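Local coordinates for copper induced nitroreductase D (Lactococcus lactis, PDB 2WQF), which binds FMN and probably acts as an oxidoreductase of the nitroreductase family, induced by copper and involved in defence against oxidative stress, at residues Ala95-Ile99 with Gly175-Gly180. Numbering follows the deposited sequence.
Sequences AFGTI and GQLVFG
Build two antiparallel strands, 97-99 against 175-180, with axes 4.5 Å apart at closest and N-to-C directions 150° apart. G97 and F179 form a hydrogen-bonded pair (F179 N to G97 O 3.0 Å, G97 N to F179 O 3.1 Å), as do I99 and L177 (I99 N to L177 O and L177 N to I99 O, both 2.8 Å). T98 and V178 between them make the non-hydrogen-bonded pair, CA to CA 4.3 Å. Just before the strand, F96 takes helical angles (-71/-37), so its N also reaches F179 O, a weak bond of 3.0 Å; F96 and G97 opposite F179 make a classic beta bulge.

F179, chi1 p, swings its ring over G97, whose N lies against one ring face; a CB on G97 would collide with F179 CE2. That ring also packs on I99 (CG1 to CE2 3.7 Å), and its CE1 meets the edge of the F96 ring at CD2, 3.8 Å. On the face bearing T98 and V178, A95 CB touches V178 CG1 at 3.4 Å.

Both strands belong to the central antiparallel sheet of the nitroreductase fold. Strand 146-151 flanks 175-180, while 46-52 borders 97-99. Helix 121-143 covers I99, L177 and F179, with helix 23-35 beside I99 and F179; on the opposite face, helix 53-73 packs on A95, T98 and V178, Q56 and W60 hydrogen-bonding T98 OG1.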
ATOM      1  N   ALA A  95       5.188 -21.148 -11.760  1.00 16.42           N
ATOM      2  CA  ALA A  95       4.368 -20.007 -12.153  1.00 14.10           C
ATOM      3  C   ALA A  95       4.833 -19.433 -13.496  1.00 15.04           C
ATOM      4  O   ALA A  95       5.917 -19.744 -13.979  1.00 15.76           O
ATOM      5  CB  ALA A  95       4.426 -18.935 -11.067  1.00 15.93           C
ATOM      6  N   PHE A  96       4.023 -18.565 -14.078  1.00 13.81           N
ATOM      7  CA  PHE A  96       4.368 -17.925 -15.358  1.00 13.70           C
ATOM      8  C   PHE A  96       5.493 -16.904 -15.213  1.00 13.09           C
ATOM      9  O   PHE A  96       6.331 -16.752 -16.090  1.00 14.24           O
ATOM     10  CB  PHE A  96       3.135 -17.230 -15.944  1.00 13.03           C
ATOM     11  CG  PHE A  96       3.355 -16.654 -17.306  1.00 13.29           C
ATOM     12  CD1 PHE A  96       3.328 -17.458 -18.426  1.00 15.79           C
ATOM     13  CD2 PHE A  96       3.526 -15.291 -17.474  1.00 18.78           C
ATOM     14  CE1 PHE A  96       3.512 -16.944 -19.690  1.00 18.31           C
ATOM     15  CE2 PHE A  96       3.718 -14.771 -18.730  1.00 18.84           C
ATOM     16  CZ  PHE A  96       3.701 -15.598 -19.837  1.00 19.87           C
ATOM     17  N   GLY A  97       5.499 -16.175 -14.102  1.00 12.59           N
ATOM     18  CA  GLY A  97       6.492 -15.134 -13.926  1.00 13.27           C
ATOM     19  C   GLY A  97       6.601 -14.641 -12.504  1.00 12.03           C
ATOM     20  O   GLY A  97       5.840 -15.062 -11.617  1.00 12.45           O
ATOM     21  N   THR A  98       7.528 -13.707 -12.312  1.00 12.55           N
ATOM     22  CA  THR A  98       7.774 -13.070 -11.013  1.00 11.35           C
ATOM     23  C   THR A  98       7.982 -11.578 -11.271  1.00 11.71           C
ATOM     24  O   THR A  98       8.769 -11.179 -12.133  1.00 12.17           O
ATOM     25  CB  THR A  98       8.985 -13.658 -10.246  1.00 12.80           C
ATOM     26  OG1 THR A  98       8.806 -15.068 -10.085  1.00 14.14           O
ATOM     27  CG2 THR A  98       9.108 -13.063  -8.878  1.00 14.17           C
ATOM     28  N   ILE A  99       7.273 -10.749 -10.516  1.00 12.66           N
ATOM     29  CA  ILE A  99       7.457  -9.308 -10.563  1.00 12.20           C
ATOM     30  C   ILE A  99       8.215  -8.886  -9.312  1.00 11.76           C
ATOM     31  O   ILE A  99       7.705  -9.021  -8.198  1.00 13.29           O
ATOM     32  CB  ILE A  99       6.120  -8.577 -10.636  1.00 11.68           C
ATOM     33  CG1 ILE A  99       5.280  -9.077 -11.819  1.00 13.28           C
ATOM     34  CG2 ILE A  99       6.322  -7.044 -10.671  1.00 14.28           C
ATOM     35  CD1 ILE A  99       3.776  -8.831 -11.653  1.00 18.32           C
ATOM     36  N   GLY A 175       9.992  -6.966  -2.479  1.00 14.39           N
ATOM     37  CA  GLY A 175       8.984  -8.007  -2.560  1.00 14.05           C
ATOM     38  C   GLY A 175       9.029  -8.674  -3.928  1.00 13.72           C
ATOM     39  O   GLY A 175       9.505  -8.079  -4.894  1.00 14.03           O
ATOM     40  N   GLN A 176       8.547  -9.909  -4.007  1.00 12.08           N
ATOM     41  CA  GLN A 176       8.493 -10.652  -5.261  1.00 13.88           C
ATOM     42  C   GLN A 176       7.116 -11.247  -5.437  1.00 13.66           C
ATOM     43  O   GLN A 176       6.701 -12.150  -4.709  1.00 14.19           O
ATOM     44  CB  GLN A 176       9.558 -11.749  -5.317  1.00 13.54           C
ATOM     45  CG  GLN A 176      10.962 -11.229  -5.090  1.00 16.11           C
ATOM     46  CD  GLN A 176      11.326 -11.195  -3.617  1.00 15.15           C
ATOM     47  OE1 GLN A 176      11.231 -12.206  -2.931  1.00 15.73           O
ATOM     48  NE2 GLN A 176      11.757 -10.046  -3.136  1.00 16.06           N
ATOM     49  N   LEU A 177       6.399 -10.737  -6.424  1.00 12.50           N
ATOM     50  CA  LEU A 177       5.035 -11.171  -6.674  1.00 11.80           C
ATOM     51  C   LEU A 177       5.062 -12.234  -7.779  1.00 10.63           C
ATOM     52  O   LEU A 177       5.301 -11.939  -8.941  1.00 12.24           O
ATOM     53  CB  LEU A 177       4.153  -9.989  -7.042  1.00 11.45           C
ATOM     54  CG  LEU A 177       2.667 -10.287  -7.131  1.00 11.68           C
ATOM     55  CD1 LEU A 177       2.024 -10.553  -5.766  1.00 12.81           C
ATOM     56  CD2 LEU A 177       1.943  -9.119  -7.841  1.00 13.33           C
ATOM     57  N   VAL A 178       4.888 -13.486  -7.370  1.00 11.05           N
ATOM     58  CA  VAL A 178       4.849 -14.647  -8.244  1.00 10.79           C
ATOM     59  C   VAL A 178       3.431 -14.769  -8.792  1.00 10.96           C
ATOM     60  O   VAL A 178       2.464 -14.686  -8.038  1.00 13.16           O
ATOM     61  CB  VAL A 178       5.216 -15.911  -7.461  1.00 13.44           C
ATOM     62  CG1 VAL A 178       5.217 -17.120  -8.357  1.00 14.58           C
ATOM     63  CG2 VAL A 178       6.592 -15.752  -6.847  1.00 16.01           C
ATOM     64  N   PHE A 179       3.298 -14.909 -10.114  1.00 10.78           N
ATOM     65  CA  PHE A 179       1.985 -14.876 -10.753  1.00 10.63           C
ATOM     66  C   PHE A 179       1.853 -15.879 -11.875  1.00 11.67           C
ATOM     67  O   PHE A 179       2.834 -16.327 -12.474  1.00 11.49           O
ATOM     68  CB  PHE A 179       1.639 -13.461 -11.237  1.00 11.81           C
ATOM     69  CG  PHE A 179       2.378 -13.034 -12.481  1.00 12.17           C
ATOM     70  CD1 PHE A 179       1.778 -13.172 -13.720  1.00 13.30           C
ATOM     71  CD2 PHE A 179       3.676 -12.540 -12.407  1.00 12.69           C
ATOM     72  CE1 PHE A 179       2.447 -12.776 -14.874  1.00 14.81           C
ATOM     73  CE2 PHE A 179       4.368 -12.162 -13.566  1.00 14.42           C
ATOM     74  CZ  PHE A 179       3.745 -12.297 -14.792  1.00 15.21           C
ATOM     75  N   GLY A 180       0.617 -16.268 -12.136  1.00 11.47           N
ATOM     76  CA  GLY A 180       0.340 -17.220 -13.198  1.00 12.54           C
ATOM     77  C   GLY A 180      -1.103 -17.641 -13.241  1.00 12.35           C
ATOM     78  O   GLY A 180      -1.961 -17.019 -12.627  1.00 12.63           O
TER